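Local structure of hypothetical protein (Bacillus cereus, 2O3L) at residues Q43-L46 with I47-F50. The protein is of unknown function but is a small cytoplasmic protein of the DUF1048 family, and this fragment, most of its length, folds as an all-helical left-handed superhelix. Numbering follows the deposited sequence.
Sequences QYEL and IDLF
Q43-L46 and I47-F50 are successive turns of one alpha-helix, 36-56, in a left-handed superhelix of helices. Four i to i+4 backbone hydrogen bonds join them: I47 N to Q43 O, D48 N to Y44 O, L49 N to E45 O and F50 N to L46 O. F50 N to L46 O is 2.8 Å and close to straight. In the main side-chain contact, L46 CG stands anti to its backbone N (chi1 -177°), putting it over one face of the F50 ring, offset toward the rim. L46 CG lies 4.1 Å from the centroid of the F50 ring, 14° off the normal, a CH-pi contact. L46 CD1 lies beyond the rim, 3.6 Å from F50 CE1. F50 also meets Y17 edge-to-face, and L46 packs on I24, F71 and L75, so this side belongs to the core. I47 CD1 approaches the Y44 ring obliquely, 4.3 Å from Y44 CD1. On the exposed side, E45 OE1 and D48 OD2 are 4.1 Å apart, not in contact, with carboxylate planes turned 73°. D48 OD1 forms a salt bridge with R9, which may ease repulsion between them. One water donates to both E45 OE1 and D48 OD2, 2.6 Å from each.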
loop_
_atom_site.group_PDB
_atom_site.type_symbol
_atom_site.label_atom_id
_atom_site.label_comp_id
_atom_site.label_asym_id
_atom_site.label_seq_id
_atom_site.Cartn_x
_atom_site.Cartn_y
_atom_site.Cartn_z
ATOM N N GLN A 43 1.870 5.096 -0.915
ATOM C CA GLN A 43 0.607 4.358 -0.933
ATOM C C GLN A 43 -0.051 4.349 -2.333
ATOM O O GLN A 43 -0.675 3.357 -2.736
ATOM C CB GLN A 43 -0.360 4.935 0.085
ATOM C CG GLN A 43 0.118 4.700 1.478
ATOM C CD GLN A 43 -0.714 5.426 2.505
ATOM O OE1 GLN A 43 -1.762 5.988 2.190
ATOM N NE2 GLN A 43 -0.245 5.413 3.745
ATOM N N TYR A 44 0.097 5.442 -3.068
ATOM C CA TYR A 44 -0.456 5.471 -4.424
ATOM C C TYR A 44 0.304 4.483 -5.336
ATOM O O TYR A 44 -0.323 3.768 -6.144
ATOM C CB TYR A 44 -0.494 6.874 -5.009
ATOM C CG TYR A 44 -1.302 7.897 -4.171
ATOM C CD1 TYR A 44 -2.227 7.477 -3.187
ATOM C CD2 TYR A 44 -1.175 9.253 -4.391
ATOM C CE1 TYR A 44 -2.950 8.413 -2.439
ATOM C CE2 TYR A 44 -1.884 10.196 -3.642
ATOM C CZ TYR A 44 -2.772 9.769 -2.666
ATOM O OH TYR A 44 -3.479 10.696 -1.919
ATOM N N GLU A 45 1.628 4.432 -5.187
ATOM C CA GLU A 45 2.404 3.463 -5.930
ATOM C C GLU A 45 1.952 2.064 -5.560
ATOM O O GLU A 45 1.836 1.183 -6.419
ATOM C CB GLU A 45 3.908 3.632 -5.712
ATOM C CG GLU A 45 4.468 4.910 -6.275
ATOM C CD GLU A 45 4.506 4.975 -7.804
ATOM O OE1 GLU A 45 4.071 4.015 -8.500
ATOM O OE2 GLU A 45 5.015 5.991 -8.296
ATOM N N LEU A 46 1.685 1.863 -4.284
ATOM C CA LEU A 46 1.270 0.562 -3.827
ATOM C C LEU A 46 -0.104 0.162 -4.402
ATOM O O LEU A 46 -0.323 -1.027 -4.713
ATOM C CB LEU A 46 1.258 0.481 -2.315
ATOM C CG LEU A 46 0.892 -0.895 -1.723
ATOM C CD1 LEU A 46 2.055 -1.860 -1.930
ATOM C CD2 LEU A 46 0.597 -0.726 -0.246
ATOM N N ILE A 47 -0.997 1.135 -4.583
ATOM C CA ILE A 47 -2.308 0.853 -5.169
ATOM C C ILE A 47 -2.148 0.490 -6.653
ATOM O O ILE A 47 -2.856 -0.372 -7.157
ATOM C CB ILE A 47 -3.245 2.076 -5.015
ATOM C CG1 ILE A 47 -3.588 2.250 -3.522
ATOM C CG2 ILE A 47 -4.498 1.954 -5.872
ATOM C CD1 ILE A 47 -4.108 3.624 -3.157
ATOM N N ASP A 48 -1.241 1.154 -7.365
ATOM C CA ASP A 48 -0.940 0.740 -8.731
ATOM C C ASP A 48 -0.468 -0.727 -8.751
ATOM O O ASP A 48 -0.861 -1.510 -9.612
ATOM C CB ASP A 48 0.135 1.609 -9.377
ATOM C CG ASP A 48 -0.415 2.854 -10.030
ATOM O OD1 ASP A 48 -1.633 2.927 -10.248
ATOM O OD2 ASP A 48 0.378 3.765 -10.339
ATOM N N LEU A 49 0.416 -1.070 -7.834
ATOM C CA LEU A 49 0.981 -2.429 -7.792
ATOM C C LEU A 49 -0.117 -3.463 -7.437
ATOM O O LEU A 49 -0.207 -4.497 -8.053
ATOM C CB LEU A 49 2.098 -2.491 -6.774
ATOM C CG LEU A 49 2.883 -3.801 -6.622
ATOM C CD1 LEU A 49 3.840 -3.957 -7.733
ATOM C CD2 LEU A 49 3.626 -3.844 -5.289
ATOM N N PHE A 50 -0.924 -3.161 -6.435
ATOM C CA PHE A 50 -2.029 -4.005 -6.037
ATOM C C PHE A 50 -3.090 -4.132 -7.136
ATOM O O PHE A 50 -3.595 -5.241 -7.379
ATOM C CB PHE A 50 -2.685 -3.486 -4.747
ATOM C CG PHE A 50 -2.016 -3.911 -3.474
ATOM C CD1 PHE A 50 -0.729 -4.372 -3.434
ATOM C CD2 PHE A 50 -2.711 -3.788 -2.261
ATOM C CE1 PHE A 50 -0.129 -4.738 -2.219
ATOM C CE2 PHE A 50 -2.133 -4.183 -1.062
ATOM C CZ PHE A 50 -0.829 -4.649 -1.031
HETATM O O HOH W 1 2.833 4.462 -10.723
#